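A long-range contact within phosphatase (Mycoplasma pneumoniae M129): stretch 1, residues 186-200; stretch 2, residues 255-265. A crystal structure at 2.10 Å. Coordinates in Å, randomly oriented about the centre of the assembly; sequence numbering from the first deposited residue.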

ATOM      1  N   VAL A 186      -9.114  -4.478   2.111  1.00 20.84           N
ATOM      2  CA  VAL A 186     -10.295  -4.802   1.323  1.00 20.14           C
ATOM      3  C   VAL A 186     -10.408  -3.723   0.262  1.00 20.30           C
ATOM      4  O   VAL A 186     -10.541  -2.545   0.580  1.00 22.04           O
ATOM      5  CB  VAL A 186     -11.579  -4.802   2.191  1.00 20.23           C
ATOM      6  CG1 VAL A 186     -12.817  -4.903   1.302  1.00 18.56           C
ATOM      7  CG2 VAL A 186     -11.536  -5.972   3.186  1.00 19.23           C
ATOM      8  N   PRO A 187     -10.348  -4.107  -1.018  1.00 16.69           N
ATOM      9  CA  PRO A 187     -10.451  -3.089  -2.064  1.00 18.81           C
ATOM     10  C   PRO A 187     -11.843  -2.461  -2.115  1.00 18.58           C
ATOM     11  O   PRO A 187     -12.840  -3.128  -1.847  1.00 15.36           O
ATOM     12  CB  PRO A 187     -10.117  -3.867  -3.332  1.00 22.18           C
ATOM     13  CG  PRO A 187     -10.729  -5.209  -3.053  1.00 22.52           C
ATOM     14  CD  PRO A 187     -10.368  -5.465  -1.588  1.00 20.78           C
ATOM     15  N   SER A 188     -11.903  -1.172  -2.432  1.00 20.97           N
ATOM     16  CA  SER A 188     -13.185  -0.484  -2.543  1.00 23.53           C
ATOM     17  C   SER A 188     -13.478  -0.391  -4.036  1.00 23.33           C
ATOM     18  O   SER A 188     -12.556  -0.469  -4.849  1.00 23.62           O
ATOM     19  CB  SER A 188     -13.110   0.918  -1.921  1.00 19.85           C
ATOM     20  OG  SER A 188     -12.060   1.682  -2.488  1.00 20.46           O
ATOM     21  N   ALA A 189     -14.750  -0.248  -4.398  1.00 22.83           N
ATOM     22  CA  ALA A 189     -15.142  -0.156  -5.810  1.00 26.94           C
ATOM     23  C   ALA A 189     -15.206   1.324  -6.195  1.00 27.64           C
ATOM     24  O   ALA A 189     -15.924   1.725  -7.113  1.00 29.51           O
ATOM     25  CB  ALA A 189     -16.508  -0.831  -6.019  1.00 17.24           C
ATOM     26  N   ASP A 190     -14.394   2.093  -5.476  1.00 28.72           N
ATOM     27  CA  ASP A 190     -14.237   3.549  -5.539  1.00 29.01           C
ATOM     28  C   ASP A 190     -13.404   4.160  -6.673  1.00 26.59           C
ATOM     29  O   ASP A 190     -13.547   5.340  -6.974  1.00 23.98           O
ATOM     30  CB  ASP A 190     -13.574   3.985  -4.222  1.00 35.59           C
ATOM     31  CG  ASP A 190     -14.447   4.868  -3.399  1.00 40.24           C
ATOM     32  OD1 ASP A 190     -15.677   4.682  -3.433  1.00 47.89           O
ATOM     33  OD2 ASP A 190     -13.908   5.743  -2.701  1.00 43.84           O
ATOM     34  N   LEU A 191     -12.503   3.372  -7.247  1.00 24.86           N
ATOM     35  CA  LEU A 191     -11.580   3.840  -8.280  1.00 23.45           C
ATOM     36  C   LEU A 191     -12.140   4.732  -9.379  1.00 22.27           C
ATOM     37  O   LEU A 191     -13.151   4.408 -10.002  1.00 21.95           O
ATOM     38  CB  LEU A 191     -10.887   2.643  -8.938  1.00 25.98           C
ATOM     39  CG  LEU A 191      -9.380   2.690  -9.259  1.00 28.42           C
ATOM     40  CD1 LEU A 191      -9.130   1.901 -10.534  1.00 24.56           C
ATOM     41  CD2 LEU A 191      -8.874   4.109  -9.417  1.00 24.95           C
ATOM     42  N   ARG A 192     -11.463   5.851  -9.620  1.00 18.48           N
ATOM     43  CA  ARG A 192     -11.855   6.763 -10.687  1.00 20.54           C
ATOM     44  C   ARG A 192     -10.864   7.896 -10.878  1.00 20.53           C
ATOM     45  O   ARG A 192     -10.008   8.155 -10.022  1.00 19.33           O
ATOM     46  CB  ARG A 192     -13.229   7.389 -10.409  1.00 22.50           C
ATOM     47  CG  ARG A 192     -13.216   8.462  -9.319  1.00 22.32           C
ATOM     48  CD  ARG A 192     -14.538   9.229  -9.263  1.00 24.25           C
ATOM     49  NE  ARG A 192     -14.673  10.164 -10.379  1.00 22.69           N
ATOM     50  CZ  ARG A 192     -15.748  10.915 -10.605  1.00 26.31           C
ATOM     51  NH1 ARG A 192     -16.805  10.851  -9.796  1.00 24.58           N
ATOM     52  NH2 ARG A 192     -15.768  11.744 -11.642  1.00 24.24           N
ATOM     53  N   ILE A 193     -10.989   8.554 -12.027  1.00 22.72           N
ATOM     54  CA  ILE A 193     -10.197   9.727 -12.344  1.00 21.35           C
ATOM     55  C   ILE A 193     -11.155  10.753 -11.741  1.00 21.05           C
ATOM     56  O   ILE A 193     -12.356  10.694 -12.010  1.00 19.41           O
ATOM     57  CB  ILE A 193     -10.093   9.948 -13.875  1.00 27.56           C
ATOM     58  CG1 ILE A 193      -9.260   8.831 -14.507  1.00 28.55           C
ATOM     59  CG2 ILE A 193      -9.494  11.324 -14.168  1.00 29.38           C
ATOM     60  CD1 ILE A 193      -9.060   8.969 -16.012  1.00 28.72           C
ATOM     61  N   THR A 194     -10.653  11.660 -10.909  1.00 17.94           N
ATOM     62  CA  THR A 194     -11.522  12.649 -10.269  1.00 19.34           C
ATOM     63  C   THR A 194     -11.887  13.785 -11.220  1.00 21.02           C
ATOM     64  O   THR A 194     -11.275  13.939 -12.277  1.00 20.18           O
ATOM     65  CB  THR A 194     -10.849  13.274  -9.027  1.00 25.37           C
ATOM     66  OG1 THR A 194      -9.768  14.113  -9.447  1.00 25.55           O
ATOM     67  CG2 THR A 194     -10.298  12.180  -8.090  1.00 24.85           C
ATOM     68  N   PRO A 195     -12.895  14.597 -10.853  1.00 22.45           N
ATOM     69  CA  PRO A 195     -13.326  15.725 -11.686  1.00 22.68           C
ATOM     70  C   PRO A 195     -12.203  16.745 -11.849  1.00 24.41           C
ATOM     71  O   PRO A 195     -12.300  17.644 -12.692  1.00 24.77           O
ATOM     72  CB  PRO A 195     -14.503  16.310 -10.904  1.00 24.61           C
ATOM     73  CG  PRO A 195     -15.060  15.121 -10.187  1.00 25.83           C
ATOM     74  CD  PRO A 195     -13.808  14.416  -9.710  1.00 24.43           C
ATOM     75  N   LYS A 196     -11.157  16.612 -11.027  1.00 25.47           N
ATOM     76  CA  LYS A 196     -10.001  17.512 -11.070  1.00 25.21           C
ATOM     77  C   LYS A 196      -8.802  16.894 -11.791  1.00 25.88           C
ATOM     78  O   LYS A 196      -7.744  17.509 -11.873  1.00 26.95           O
ATOM     79  CB  LYS A 196      -9.560  17.912  -9.662  1.00 30.79           C
ATOM     80  CG  LYS A 196     -10.073  19.258  -9.171  1.00 34.47           C
ATOM     81  CD  LYS A 196     -11.400  19.148  -8.469  1.00 36.48           C
ATOM     82  CE  LYS A 196     -11.733  20.452  -7.742  1.00 39.44           C
ATOM     83  NZ  LYS A 196     -10.679  20.833  -6.761  1.00 39.38           N
ATOM     84  N   GLY A 197      -8.948  15.670 -12.282  1.00 25.65           N
ATOM     85  CA  GLY A 197      -7.849  15.064 -13.007  1.00 27.11           C
ATOM     86  C   GLY A 197      -6.881  14.191 -12.239  1.00 27.03           C
ATOM     87  O   GLY A 197      -5.810  13.873 -12.754  1.00 27.20           O
ATOM     88  N   SER A 198      -7.234  13.811 -11.017  1.00 23.85           N
ATOM     89  CA  SER A 198      -6.372  12.937 -10.231  1.00 24.04           C
ATOM     90  C   SER A 198      -6.973  11.544 -10.220  1.00 23.64           C
ATOM     91  O   SER A 198      -8.046  11.309 -10.777  1.00 24.71           O
ATOM     92  CB  SER A 198      -6.262  13.430  -8.791  1.00 23.31           C
ATOM     93  OG  SER A 198      -5.652  14.700  -8.738  1.00 27.54           O
ATOM     94  N   ALA A 199      -6.268  10.612  -9.596  1.00 24.03           N
ATOM     95  CA  ALA A 199      -6.772   9.256  -9.467  1.00 24.20           C
ATOM     96  C   ALA A 199      -7.033   9.072  -7.974  1.00 24.37           C
ATOM     97  O   ALA A 199      -6.226   9.494  -7.143  1.00 24.49           O
ATOM     98  CB  ALA A 199      -5.740   8.255  -9.956  1.00 25.12           C
ATOM     99  N   TYR A 200      -8.169   8.472  -7.631  1.00 24.26           N
ATOM    100  CA  TYR A 200      -8.513   8.237  -6.228  1.00 22.39           C
ATOM    101  C   TYR A 200      -9.180   6.888  -6.013  1.00 22.10           C
ATOM    102  O   TYR A 200      -9.869   6.379  -6.897  1.00 20.76           O
ATOM    103  CB  TYR A 200      -9.481   9.305  -5.706  1.00 21.10           C
ATOM    104  CG  TYR A 200      -9.998   8.996  -4.307  1.00 22.69           C
ATOM    105  CD1 TYR A 200      -9.185   9.168  -3.188  1.00 21.72           C
ATOM    106  CD2 TYR A 200     -11.283   8.486  -4.108  1.00 22.59           C
ATOM    107  CE1 TYR A 200      -9.629   8.842  -1.912  1.00 21.50           C
ATOM    108  CE2 TYR A 200     -11.743   8.150  -2.825  1.00 21.62           C
ATOM    109  CZ  TYR A 200     -10.905   8.331  -1.731  1.00 23.74           C
ATOM    110  OH  TYR A 200     -11.324   7.987  -0.460  1.00 23.51           O
ATOM    111  N   LYS A 255      -0.048  16.459 -17.199  1.00 38.74           N
ATOM    112  CA  LYS A 255       0.161  15.822 -15.908  1.00 37.97           C
ATOM    113  C   LYS A 255      -1.147  15.554 -15.166  1.00 35.91           C
ATOM    114  O   LYS A 255      -1.272  15.778 -13.968  1.00 34.94           O
ATOM    115  CB  LYS A 255       1.184  16.600 -15.056  1.00 55.28           C
ATOM    116  CG  LYS A 255       0.811  17.975 -14.569  1.00 59.33           C
ATOM    117  CD  LYS A 255       2.096  18.745 -14.234  1.00 62.05           C
ATOM    118  CE  LYS A 255       1.892  19.772 -13.125  1.00 64.24           C
ATOM    119  NZ  LYS A 255       1.635  19.122 -11.796  1.00 64.30           N
ATOM    120  N   LYS A 256      -2.113  15.058 -15.931  1.00 36.68           N
ATOM    121  CA  LYS A 256      -3.431  14.684 -15.435  1.00 36.82           C
ATOM    122  C   LYS A 256      -3.513  13.177 -15.666  1.00 36.55           C
ATOM    123  O   LYS A 256      -2.880  12.653 -16.591  1.00 36.89           O
ATOM    124  CB  LYS A 256      -4.539  15.358 -16.253  1.00 34.73           C
ATOM    125  CG  LYS A 256      -4.512  16.870 -16.240  1.00 36.31           C
ATOM    126  CD  LYS A 256      -4.699  17.407 -14.834  1.00 35.97           C
ATOM    127  CE  LYS A 256      -4.794  18.921 -14.847  1.00 38.95           C
ATOM    128  NZ  LYS A 256      -4.975  19.477 -13.481  1.00 40.44           N
ATOM    129  N   VAL A 257      -4.270  12.474 -14.832  1.00 28.40           N
ATOM    130  CA  VAL A 257      -4.412  11.043 -15.023  1.00 28.56           C
ATOM    131  C   VAL A 257      -5.338  10.877 -16.215  1.00 29.12           C
ATOM    132  O   VAL A 257      -6.389  11.511 -16.295  1.00 29.80           O
ATOM    133  CB  VAL A 257      -5.017  10.356 -13.786  1.00 31.70           C
ATOM    134  CG1 VAL A 257      -5.340   8.896 -14.101  1.00 28.21           C
ATOM    135  CG2 VAL A 257      -4.031  10.438 -12.631  1.00 30.58           C
ATOM    136  N   ILE A 258      -4.938  10.019 -17.139  1.00 32.24           N
ATOM    137  CA  ILE A 258      -5.700   9.780 -18.353  1.00 33.98           C
ATOM    138  C   ILE A 258      -6.468   8.472 -18.338  1.00 32.80           C
ATOM    139  O   ILE A 258      -7.409   8.294 -19.108  1.00 31.49           O
ATOM    140  CB  ILE A 258      -4.752   9.799 -19.580  1.00 65.37           C
ATOM    141  CG1 ILE A 258      -4.312  11.235 -19.862  1.00 66.71           C
ATOM    142  CG2 ILE A 258      -5.432   9.198 -20.800  1.00 68.93           C
ATOM    143  CD1 ILE A 258      -3.340  11.346 -21.017  1.00 70.12           C
ATOM    144  N   LYS A 259      -6.073   7.557 -17.464  1.00 31.78           N
ATOM    145  CA  LYS A 259      -6.743   6.270 -17.393  1.00 32.83           C
ATOM    146  C   LYS A 259      -6.467   5.533 -16.090  1.00 31.63           C
ATOM    147  O   LYS A 259      -5.411   5.701 -15.481  1.00 29.57           O
ATOM    148  CB  LYS A 259      -6.315   5.411 -18.592  1.00 65.90           C
ATOM    149  CG  LYS A 259      -6.767   3.961 -18.532  1.00 71.83           C
ATOM    150  CD  LYS A 259      -6.729   3.290 -19.902  1.00 74.65           C
ATOM    151  CE  LYS A 259      -7.773   3.899 -20.842  1.00 77.82           C
ATOM    152  NZ  LYS A 259      -7.962   3.092 -22.096  1.00 80.11           N
ATOM    153  N   THR A 260      -7.440   4.732 -15.661  1.00 30.61           N
ATOM    154  CA  THR A 260      -7.319   3.936 -14.448  1.00 30.84           C
ATOM    155  C   THR A 260      -8.150   2.674 -14.579  1.00 30.41           C
ATOM    156  O   THR A 260      -9.195   2.670 -15.226  1.00 28.29           O
ATOM    157  CB  THR A 260      -7.823   4.679 -13.198  1.00 38.58           C
ATOM    158  OG1 THR A 260      -9.218   4.977 -13.351  1.00 40.16           O
ATOM    159  CG2 THR A 260      -7.038   5.955 -12.979  1.00 38.51           C
ATOM    160  N   GLU A 261      -7.674   1.604 -13.954  1.00 31.69           N
ATOM    161  CA  GLU A 261      -8.371   0.328 -13.972  1.00 30.32           C
ATOM    162  C   GLU A 261      -7.974  -0.462 -12.733  1.00 27.98           C
ATOM    163  O   GLU A 261      -6.798  -0.519 -12.376  1.00 25.96           O
ATOM    164  CB  GLU A 261      -7.993  -0.477 -15.217  1.00 36.93           C
ATOM    165  CG  GLU A 261      -8.899  -1.675 -15.442  1.00 42.79           C
ATOM    166  CD  GLU A 261      -8.352  -2.652 -16.461  1.00 47.03           C
ATOM    167  OE1 GLU A 261      -7.960  -2.217 -17.563  1.00 46.32           O
ATOM    168  OE2 GLU A 261      -8.326  -3.864 -16.162  1.00 52.57           O
ATOM    169  N   ALA A 262      -8.955  -1.065 -12.074  1.00 26.31           N
ATOM    170  CA  ALA A 262      -8.681  -1.862 -10.888  1.00 27.02           C
ATOM    171  C   ALA A 262      -8.110  -3.217 -11.306  1.00 27.32           C
ATOM    172  O   ALA A 262      -8.582  -3.827 -12.266  1.00 28.13           O
ATOM    173  CB  ALA A 262      -9.963  -2.067 -10.088  1.00 30.92           C
ATOM    174  N   ILE A 263      -7.093  -3.681 -10.588  1.00 26.98           N
ATOM    175  CA  ILE A 263      -6.478  -4.969 -10.885  1.00 27.34           C
ATOM    176  C   ILE A 263      -6.825  -5.949  -9.770  1.00 27.49           C
ATOM    177  O   ILE A 263      -6.557  -5.674  -8.602  1.00 27.38           O
ATOM    178  CB  ILE A 263      -4.947  -4.859 -10.951  1.00 26.66           C
ATOM    179  CG1 ILE A 263      -4.539  -3.843 -12.018  1.00 26.88           C
ATOM    180  CG2 ILE A 263      -4.345  -6.235 -11.227  1.00 26.11           C
ATOM    181  CD1 ILE A 263      -3.052  -3.522 -12.017  1.00 25.13           C
ATOM    182  N   ARG A 264      -7.421  -7.084 -10.129  1.00 29.00           N
ATOM    183  CA  ARG A 264      -7.779  -8.092  -9.135  1.00 31.23           C
ATOM    184  C   ARG A 264      -7.629  -9.540  -9.601  1.00 30.96           C
ATOM    185  O   ARG A 264      -8.049  -9.913 -10.699  1.00 31.36           O
ATOM    186  CB  ARG A 264      -9.208  -7.871  -8.614  1.00 33.62           C
ATOM    187  CG  ARG A 264      -9.864  -9.149  -8.090  1.00 36.97           C
ATOM    188  CD  ARG A 264     -11.096  -8.892  -7.233  1.00 37.09           C
ATOM    189  NE  ARG A 264     -10.680  -8.548  -5.884  1.00 39.14           N
ATOM    190  CZ  ARG A 264     -11.145  -9.119  -4.781  1.00 37.72           C
ATOM    191  NH1 ARG A 264     -12.063 -10.072  -4.845  1.00 35.16           N
ATOM    192  NH2 ARG A 264     -10.663  -8.747  -3.607  1.00 39.82           N
ATOM    193  N   ILE A 265      -7.013 -10.344  -8.745  1.00 27.08           N
ATOM    194  CA  ILE A 265      -6.800 -11.756  -9.017  1.00 27.05           C
ATOM    195  C   ILE A 265      -7.128 -12.513  -7.734  1.00 27.48           C
ATOM    196  O   ILE A 265      -6.661 -12.153  -6.655  1.00 25.00           O
ATOM    197  CB  ILE A 265      -5.338 -12.033  -9.431  1.00 24.65           C
ATOM    198  CG1 ILE A 265      -5.022 -11.279 -10.723  1.00 23.51           C
ATOM    199  CG2 ILE A 265      -5.120 -13.525  -9.637  1.00 26.07           C
ATOM    200  CD1 ILE A 265      -3.599 -11.411 -11.187  1.00 21.06           C
TER
HETATM  201  O   HOH W   1      -3.466  14.968 -11.825  1.00 48.89           O

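This is a mainly apolar packing contact, in which side chains from a small hairpin in residues 186-200 rest against residues 255-265 and a single direct hydrogen bond ties the two backbones together. The hairpin is defined by its own backbone bonds: Arg192 N to Tyr200 O (3.2 Å) and Tyr200 N to Arg192 O (3.0 Å) pair its strands, and a type I turn from Thr194 to Gly197 closes it, with Gly197 N donating to Thr194 O at 2.9 Å.

The register runs antiparallel, Gly197 lying nearest Lys256 by CA position and Leu191 nearest Ala262 when followed back along the hairpin's first strand. CA separations grow from 5.1 Å between Gly197 CA and Lys256 CA to 6.9 Å between Leu191 CA and Ala262 CA, so the backbones are closest beside the turn. There Val257 N donates to Gly197 O at 2.9 Å, and the N-H...O angle of 173° makes the bond nearly linear. Water 1 lies 2.7 Å from Gly197 O and 3.2 Å from Lys255 O, within hydrogen-bonding reach of both stretches. Gly197 has phi/psi of 93/13, where a CB would jam against the preceding carbonyl; an ideal CB would also lie 2.9 Å from Lys256 CD, a clash.

Val257 points toward the hairpin and meets both its strands: its CG1 is 3.9 Å from Ile193 CG1, its CG2 3.9 Å from Ala199 CB. Thr260 continues this apolar patch through its methyl, CG2 lying 3.9 Å from Ile193 CG1 and 4.0 Å from Ala199 CB. Further along, Leu191 CD1 packs against backbone as well as side chain, 3.3 Å from Ala262 N and 4.1 Å from Ala262 CB. At the far end, Pro187 CG approaches Arg264 NH2 obliquely at 3.6 Å, a van der Waals contact. Together the stretches bury 528 Å², summed over both sides.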